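Local coordinates for tail spike protein gp49 (Pseudomonas phage LKA1, PDB 4RU4) that forms the trimeric tailspike of the phage and acts as a lyase on the O-specific polysaccharide of Pseudomonas, probably to help the virus enter its host, at residues Y271-G276 with H293-G298; G245-R250 with G298-V303; I496-A501 with F536-P541. All blocks are in the same frame, centred on the assembly; numbering follows the deposited sequence. Where two conformers were deposited one is given.

Contact 1: residues Y271-G276 with H293-G298. With EDO (1,2-ethanediol), chain U.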
# COMPACT_ATOMS: atom_id res chain seq x y z
N TYR B 271 -25.75 -6.60 -4.76
CA TYR B 271 -24.41 -6.56 -4.17
C TYR B 271 -23.63 -7.86 -4.35
O TYR B 271 -24.22 -8.94 -4.41
CB TYR B 271 -24.49 -6.35 -2.66
CG TYR B 271 -25.31 -5.18 -2.20
CD1 TYR B 271 -24.89 -3.89 -2.47
CD2 TYR B 271 -26.47 -5.36 -1.46
CE1 TYR B 271 -25.62 -2.78 -2.03
CE2 TYR B 271 -27.21 -4.25 -1.01
CZ TYR B 271 -26.76 -2.96 -1.31
OH TYR B 271 -27.45 -1.85 -0.89
N GLY B 272 -22.31 -7.75 -4.38
CA GLY B 272 -21.46 -8.95 -4.40
C GLY B 272 -21.25 -9.38 -2.95
O GLY B 272 -21.83 -10.36 -2.50
N ILE B 273 -20.42 -8.63 -2.23
CA ILE B 273 -20.23 -8.79 -0.78
C ILE B 273 -20.70 -7.50 -0.11
O ILE B 273 -20.28 -6.40 -0.52
CB ILE B 273 -18.74 -8.97 -0.42
CG1 ILE B 273 -18.14 -10.14 -1.19
CG2 ILE B 273 -18.54 -9.22 1.08
CD1 ILE B 273 -16.55 -10.11 -1.29
N ILE B 274 -21.56 -7.60 0.89
CA ILE B 274 -21.99 -6.42 1.61
C ILE B 274 -21.77 -6.58 3.11
O ILE B 274 -22.08 -7.64 3.72
CB ILE B 274 -23.45 -5.99 1.30
CG1 ILE B 274 -23.85 -4.83 2.23
CG2 ILE B 274 -24.42 -7.18 1.42
CD1 ILE B 274 -24.90 -3.94 1.71
N PHE B 275 -21.20 -5.54 3.70
CA PHE B 275 -20.99 -5.47 5.15
C PHE B 275 -22.02 -4.49 5.68
O PHE B 275 -21.87 -3.29 5.47
CB PHE B 275 -19.57 -4.98 5.49
CG PHE B 275 -18.46 -5.97 5.12
CD1 PHE B 275 -17.95 -6.01 3.83
CD2 PHE B 275 -17.92 -6.83 6.06
CE1 PHE B 275 -16.93 -6.90 3.48
CE2 PHE B 275 -16.89 -7.72 5.72
CZ PHE B 275 -16.42 -7.75 4.40
N GLY B 276 -23.07 -5.00 6.33
CA GLY B 276 -24.12 -4.16 6.88
C GLY B 276 -23.90 -4.02 8.37
O GLY B 276 -23.83 -5.03 9.09
N HIS B 293 -23.06 -3.10 -7.07
CA HIS B 293 -21.89 -2.84 -6.25
C HIS B 293 -21.18 -4.14 -5.94
O HIS B 293 -21.73 -4.97 -5.25
CB HIS B 293 -22.29 -2.22 -4.94
CG HIS B 293 -23.08 -0.96 -5.08
ND1 HIS B 293 -22.81 -0.02 -6.06
CD2 HIS B 293 -24.14 -0.49 -4.38
CE1 HIS B 293 -23.66 0.99 -5.93
NE2 HIS B 293 -24.49 0.72 -4.93
N ALA B 294 -19.96 -4.30 -6.44
CA ALA B 294 -19.22 -5.54 -6.19
C ALA B 294 -19.04 -5.75 -4.69
O ALA B 294 -19.27 -6.82 -4.16
CB ALA B 294 -17.85 -5.51 -6.90
N ILE B 295 -18.54 -4.72 -4.02
CA ILE B 295 -18.49 -4.72 -2.57
C ILE B 295 -19.21 -3.46 -2.11
O ILE B 295 -19.12 -2.40 -2.76
CB ILE B 295 -17.03 -4.76 -2.03
CG1 ILE B 295 -16.33 -6.05 -2.50
CG2 ILE B 295 -17.00 -4.62 -0.50
CD1 ILE B 295 -14.89 -6.22 -1.93
N ALA B 296 -19.96 -3.58 -1.01
CA ALA B 296 -20.70 -2.46 -0.49
C ALA B 296 -20.67 -2.50 1.02
O ALA B 296 -20.31 -3.52 1.61
CB ALA B 296 -22.14 -2.51 -0.96
N THR B 297 -21.03 -1.39 1.66
CA THR B 297 -21.30 -1.39 3.08
C THR B 297 -22.62 -0.65 3.27
O THR B 297 -23.01 0.19 2.44
CB THR B 297 -20.15 -0.71 3.89
OG1 THR B 297 -20.09 0.69 3.58
CG2 THR B 297 -18.79 -1.35 3.56
N GLY B 298 -23.33 -0.92 4.37
CA GLY B 298 -24.57 -0.20 4.61
C GLY B 298 -25.18 -0.79 5.83
O GLY B 298 -24.58 -0.73 6.90
C1 EDO U . -27.79 0.60 3.45
O1 EDO U . -28.93 1.47 3.45
C2 EDO U . -28.15 -0.66 2.68
O2 EDO U . -27.00 -1.48 2.51
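With CG anti to the carbonyl carbon in both (chi1 -53° and -57°), Tyr-271 and His-293 leave their paired backbones alike, and the side chains lie side by side, pointing the same way from neighbouring, parallel-running segments just before each turns a corner. The rings meet rim to rim, Tyr-271 CE1 lying 3.6 Å from His-293 CD2, and neither covers the face of the other. Beyond the corner, on the same face, the methyl of Ala-296 comes within 3.4 Å of Tyr-271 CD1; a side chain this small suits a position beside a large ring. The second torsion of Ile-274 (chi2 154°) carries its CD1 over the centre of the tyrosine ring, 3.5 Å above the plane. The phenol oxygen reaches a bound ethanediol, Tyr-271 OH to EDO O2 being a long, weak hydrogen bond of 3.4 Å.

Beneath the side chains the backbones pair in parallel register. Ala-296 N donates to Ile-273 O at 2.9 Å, and Phe-275 N to Ala-296 O at 3.0 Å. At the corner Gly-272, with no side chain, allows Ala-294 O to approach its CA to 3.1 Å.

On the other face, Ile-273, Ile-295, Phe-275 and Thr-297 turn inward, as the branched and aromatic side chains in the core of a parallel beta-helix do. There Val-288, Met-313 and Leu-318, from strands 287-290, 312-314 and 317-320, pack against them. His-293 ND1 bonds to His-327 O, and the backbone of strand 247-249 flanks the far edge of strand 271-276.

Contact 2: residues G245-R250 with G298-V303; sequences GVYFAR and GGDAEV. With EDO (1,2-ethanediol), chain U.
Arg-250 grips Asp-300 end-on with two nitrogens, and this fork is the tight part of the contact. Arg-250 NH1 lies 2.8 Å from Asp-300 OD1 and Arg-250 NH2 lies 2.9 Å from Asp-300 OD2; each oxygen offers its syn lone pair, and the guanidinium and carboxylate planes are only 23° apart. The bonds are nearly straight. With CG between its own backbone N and carbonyl carbon (chi1 51°), Asp-300 keeps its carboxylate near the chain that follows, where Asp-300 OD1 also accepts from Glu-302 N at 3.0 Å, from above the carboxylate plane, closing an Asx turn that helps fix the acid. Aspartate suits this place because its short chain serves both the arginine and the turn.

Elsewhere the fit is looser. Glu-302 lays CB over one face of the guanidinium and sends OE1 to Arg-250 NH2 at 3.3 Å, a longer salt bridge from an exposed residue. Val-303, also exposed, brings its carbonyl O to 3.3 Å from Arg-250 CD. At the other end Tyr-247 OH merely approaches Gly-299 C, at 4.0 Å, while Gly-299 N makes a weak bond to the bound ethanediol.

Glu-226, on strand 221-226, adds a further salt bridge to Arg-250 NH2. One buried arginine thus faces three acids, which would be expected to stabilise its positive charge, and that charge in turn should ease the repulsion between the neighbouring carboxylates of Glu-302 and Glu-226.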
# COMPACT_ATOMS: atom_id res chain seq x y z
N GLY B 245 -24.44 -11.74 -2.82
CA GLY B 245 -23.66 -12.96 -2.81
C GLY B 245 -23.33 -13.36 -1.38
O GLY B 245 -23.64 -14.47 -0.96
N VAL B 246 -22.71 -12.45 -0.63
CA VAL B 246 -22.35 -12.68 0.77
C VAL B 246 -22.81 -11.45 1.55
O VAL B 246 -22.50 -10.33 1.16
CB VAL B 246 -20.83 -12.86 0.95
CG1 VAL B 246 -20.46 -13.07 2.41
CG2 VAL B 246 -20.34 -14.06 0.14
N TYR B 247 -23.54 -11.67 2.64
CA TYR B 247 -24.03 -10.57 3.45
C TYR B 247 -23.61 -10.80 4.88
O TYR B 247 -24.08 -11.75 5.50
CB TYR B 247 -25.56 -10.50 3.35
CG TYR B 247 -26.22 -9.27 3.94
CD1 TYR B 247 -25.63 -8.52 4.95
CD2 TYR B 247 -27.45 -8.84 3.47
CE1 TYR B 247 -26.24 -7.39 5.49
CE2 TYR B 247 -28.08 -7.72 3.99
CZ TYR B 247 -27.46 -7.00 5.01
OH TYR B 247 -28.10 -5.88 5.52
N PHE B 248 -22.75 -9.93 5.40
CA PHE B 248 -22.42 -9.91 6.81
C PHE B 248 -23.25 -8.80 7.47
O PHE B 248 -23.18 -7.64 7.04
CB PHE B 248 -20.93 -9.60 7.03
CG PHE B 248 -19.99 -10.70 6.56
CD1 PHE B 248 -19.88 -11.88 7.25
CD2 PHE B 248 -19.18 -10.49 5.46
CE1 PHE B 248 -19.01 -12.90 6.83
CE2 PHE B 248 -18.28 -11.49 5.02
CZ PHE B 248 -18.19 -12.69 5.72
N ALA B 249 -24.02 -9.15 8.50
CA ALA B 249 -24.89 -8.17 9.17
C ALA B 249 -24.51 -8.14 10.64
O ALA B 249 -24.53 -9.18 11.30
CB ALA B 249 -26.36 -8.55 9.00
N ARG B 250 -24.19 -6.95 11.16
CA ARG B 250 -23.89 -6.82 12.58
C ARG B 250 -22.81 -7.79 13.05
O ARG B 250 -22.94 -8.40 14.11
CB ARG B 250 -25.16 -7.01 13.44
CG ARG B 250 -25.99 -5.74 13.59
CD ARG B 250 -27.35 -6.05 14.19
NE ARG B 250 -28.18 -6.80 13.25
CZ ARG B 250 -28.84 -6.24 12.25
NH1 ARG B 250 -28.76 -4.93 12.06
NH2 ARG B 250 -29.56 -6.99 11.42
N GLY B 298 -23.33 -0.92 4.37
CA GLY B 298 -24.57 -0.20 4.61
C GLY B 298 -25.18 -0.79 5.83
O GLY B 298 -24.58 -0.73 6.90
N GLY B 299 -26.35 -1.41 5.67
CA GLY B 299 -27.01 -2.06 6.79
C GLY B 299 -28.52 -2.05 6.64
O GLY B 299 -29.06 -1.81 5.55
N ASP B 300 -29.23 -2.32 7.74
CA ASP B 300 -30.69 -2.34 7.69
C ASP B 300 -31.21 -1.44 8.78
O ASP B 300 -30.47 -0.58 9.26
CB ASP B 300 -31.23 -3.77 7.85
CG ASP B 300 -30.67 -4.48 9.07
OD1 ASP B 300 -30.40 -3.82 10.10
OD2 ASP B 300 -30.49 -5.72 9.00
N ALA B 301 -32.45 -1.64 9.18
CA ALA B 301 -33.07 -0.82 10.23
C ALA B 301 -33.39 -1.63 11.48
O ALA B 301 -34.20 -1.21 12.32
CB ALA B 301 -34.34 -0.16 9.69
N GLU B 302 -32.77 -2.80 11.61
CA GLU B 302 -33.02 -3.65 12.76
C GLU B 302 -32.24 -3.18 13.99
O GLU B 302 -31.31 -2.38 13.88
CB GLU B 302 -32.69 -5.10 12.41
CG GLU B 302 -33.60 -5.58 11.29
CD GLU B 302 -33.34 -6.99 10.85
OE1 GLU B 302 -32.76 -7.77 11.64
OE2 GLU B 302 -33.73 -7.33 9.71
N VAL B 303 -32.61 -3.70 15.15
CA VAL B 303 -31.88 -3.40 16.39
C VAL B 303 -30.38 -3.66 16.17
O VAL B 303 -29.97 -4.69 15.64
CB VAL B 303 -32.39 -4.25 17.57
CG1 VAL B 303 -31.44 -4.12 18.80
CG2 VAL B 303 -33.85 -3.86 17.93
C1 EDO U . -27.79 0.60 3.45
O1 EDO U . -28.93 1.47 3.45
C2 EDO U . -28.15 -0.66 2.68
O2 EDO U . -27.00 -1.48 2.51

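Contact 3: residues I496-A501 with F536-P541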
# COMPACT_ATOMS: atom_id res chain seq x y z
N ILE B 496 -5.96 26.17 -19.47
CA ILE B 496 -6.92 25.74 -18.44
C ILE B 496 -7.16 26.79 -17.34
O ILE B 496 -6.39 27.73 -17.18
CB ILE B 496 -6.58 24.32 -17.85
CG1 ILE B 496 -5.29 24.29 -16.99
CG2 ILE B 496 -6.45 23.30 -19.02
CD1 ILE B 496 -5.39 24.84 -15.54
N THR B 497 -8.25 26.64 -16.61
CA THR B 497 -8.56 27.47 -15.45
C THR B 497 -8.25 26.65 -14.20
O THR B 497 -8.71 25.53 -14.06
CB THR B 497 -10.05 27.84 -15.46
OG1 THR B 497 -10.31 28.66 -16.62
CG2 THR B 497 -10.44 28.58 -14.18
N LEU B 498 -7.48 27.20 -13.28
CA LEU B 498 -7.10 26.44 -12.10
C LEU B 498 -8.29 26.16 -11.19
O LEU B 498 -8.48 25.04 -10.72
CB LEU B 498 -6.00 27.19 -11.31
CG LEU B 498 -4.66 27.25 -12.01
CD1 LEU B 498 -3.82 28.37 -11.43
CD2 LEU B 498 -3.98 25.88 -11.86
N ALA B 499 -9.08 27.18 -10.92
CA ALA B 499 -10.21 26.98 -10.04
C ALA B 499 -11.30 28.01 -10.29
O ALA B 499 -11.10 29.20 -10.07
CB ALA B 499 -9.74 27.02 -8.57
N SER B 500 -12.44 27.55 -10.78
CA SER B 500 -13.63 28.38 -10.74
C SER B 500 -14.14 28.27 -9.32
O SER B 500 -14.35 27.17 -8.81
CB SER B 500 -14.68 27.90 -11.74
OG SER B 500 -14.26 28.21 -13.05
N ALA B 501 -14.32 29.41 -8.66
CA ALA B 501 -14.71 29.40 -7.25
C ALA B 501 -15.78 30.45 -6.99
O ALA B 501 -15.56 31.64 -7.24
CB ALA B 501 -13.51 29.67 -6.35
N PHE B 536 -1.01 34.25 -19.00
CA PHE B 536 -0.59 33.11 -18.18
C PHE B 536 -1.02 31.79 -18.81
O PHE B 536 -2.13 31.68 -19.38
CB PHE B 536 -1.21 33.19 -16.79
CG PHE B 536 -0.92 34.48 -16.04
CD1 PHE B 536 0.31 35.12 -16.14
CD2 PHE B 536 -1.91 35.06 -15.24
CE1 PHE B 536 0.56 36.30 -15.43
CE2 PHE B 536 -1.67 36.23 -14.55
CZ PHE B 536 -0.43 36.86 -14.65
N ARG B 537 -0.17 30.77 -18.66
CA ARG B 537 -0.48 29.43 -19.13
C ARG B 537 -1.77 28.92 -18.50
O ARG B 537 -2.54 28.23 -19.15
CB ARG B 537 0.65 28.48 -18.80
CG ARG B 537 0.45 27.04 -19.34
CD ARG B 537 1.59 26.11 -18.82
NE ARG B 537 1.35 24.71 -19.22
CZ ARG B 537 1.70 24.23 -20.40
NH1 ARG B 537 2.33 25.00 -21.29
NH2 ARG B 537 1.44 22.97 -20.70
N TYR B 538 -1.98 29.25 -17.22
CA TYR B 538 -3.22 28.91 -16.51
C TYR B 538 -3.93 30.19 -16.05
O TYR B 538 -3.29 31.17 -15.69
CB TYR B 538 -2.93 28.03 -15.27
CG TYR B 538 -1.99 26.89 -15.57
CD1 TYR B 538 -2.13 26.14 -16.74
CD2 TYR B 538 -0.94 26.57 -14.72
CE1 TYR B 538 -1.25 25.10 -17.04
CE2 TYR B 538 -0.04 25.52 -15.01
CZ TYR B 538 -0.21 24.81 -16.18
OH TYR B 538 0.65 23.78 -16.48
N ILE B 539 -5.26 30.15 -16.02
CA ILE B 539 -6.02 31.26 -15.48
C ILE B 539 -6.22 31.08 -13.97
O ILE B 539 -6.72 30.05 -13.52
CB ILE B 539 -7.39 31.36 -16.19
CG1 ILE B 539 -7.18 31.59 -17.69
CG2 ILE B 539 -8.23 32.47 -15.56
CD1 ILE B 539 -8.37 31.21 -18.53
N TYR B 540 -5.85 32.09 -13.19
CA TYR B 540 -5.99 32.07 -11.73
C TYR B 540 -7.41 32.45 -11.28
O TYR B 540 -8.16 33.05 -12.05
CB TYR B 540 -4.96 33.02 -11.09
CG TYR B 540 -3.53 32.56 -11.24
CD1 TYR B 540 -2.97 31.67 -10.32
CD2 TYR B 540 -2.73 33.02 -12.30
CE1 TYR B 540 -1.66 31.23 -10.45
CE2 TYR B 540 -1.41 32.58 -12.46
CZ TYR B 540 -0.87 31.69 -11.51
OH TYR B 540 0.43 31.25 -11.64
N PRO B 541 -7.80 32.08 -10.04
CA PRO B 541 -9.13 32.47 -9.56
C PRO B 541 -9.28 33.97 -9.35
O PRO B 541 -10.41 34.46 -9.35
CB PRO B 541 -9.29 31.74 -8.22
CG PRO B 541 -8.17 30.72 -8.17
CD PRO B 541 -7.07 31.23 -9.08
O HOH W 1 -12.63 33.39 -7.94
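Ile-496 to Ala-499 and Arg-537 to Pro-541 run in roughly the same direction, 21° apart, and join through a single beta bridge between Thr-497 and Ile-539. It attaches 536-541 to strand 497-501, the outermost strand, within this chain, of a parallel sheet of the beta-helix: Ile-539 N donates to Ile-496 O at 2.9 Å, and Leu-498 N to Ile-539 O at 3.0 Å, both nearly straight.

The side chains fill in around these bonds. With CG1 between the backbone N and the carbonyl carbon (chi1 69°), Ile-496 presents that atom to the Tyr-538 ring, and its CG1 and CD1 each lie 3.7 Å from Tyr-538 CD1. Leu-498 serves two tyrosines with its branched end: CG touches Tyr-538 CB at 3.8 Å, and CD1 meets Tyr-540 CD1 at 3.6 Å. Ala-499 is small enough for Pro-541 to settle against it.

The phenols reach further. Tyr-540 OH bonds to Pro-513 O. Tyr-538 OH accepts from Arg-537 NE, whose neighbour Arg-537 NH2 bonds to Leu-492 O, and also bonds to the terminal carboxylate of Val-602 in a second subunit, linking the junction to that neighbour. At the far end a water donates to Pro-541 O at 2.8 Å and, weakly, to Ala-501 O.

In the fold
Contacts 1 and 2 lie side by side, their centres about 9 Å apart, and share Gly-298. Strands 247-249, 271-276 and 296-298 are successive parallel neighbours in one sheet of the pectin lyase-like beta-helix, so contact 1 pairs adjacent strands, whereas contact 2 reaches from the first of them to the loop leaving the third. In sequence, contact 1 falls between the two halves of contact 2. Contact 3 follows later in the chain, its centre about 39 Å from that of contact 1 and 46 Å from that of contact 2, further along the beta-helix. There strand 497-501, the edge of a parallel sheet, meets the Ig-like family region, so the three contacts mark the body of the solenoid and its C-terminal junction.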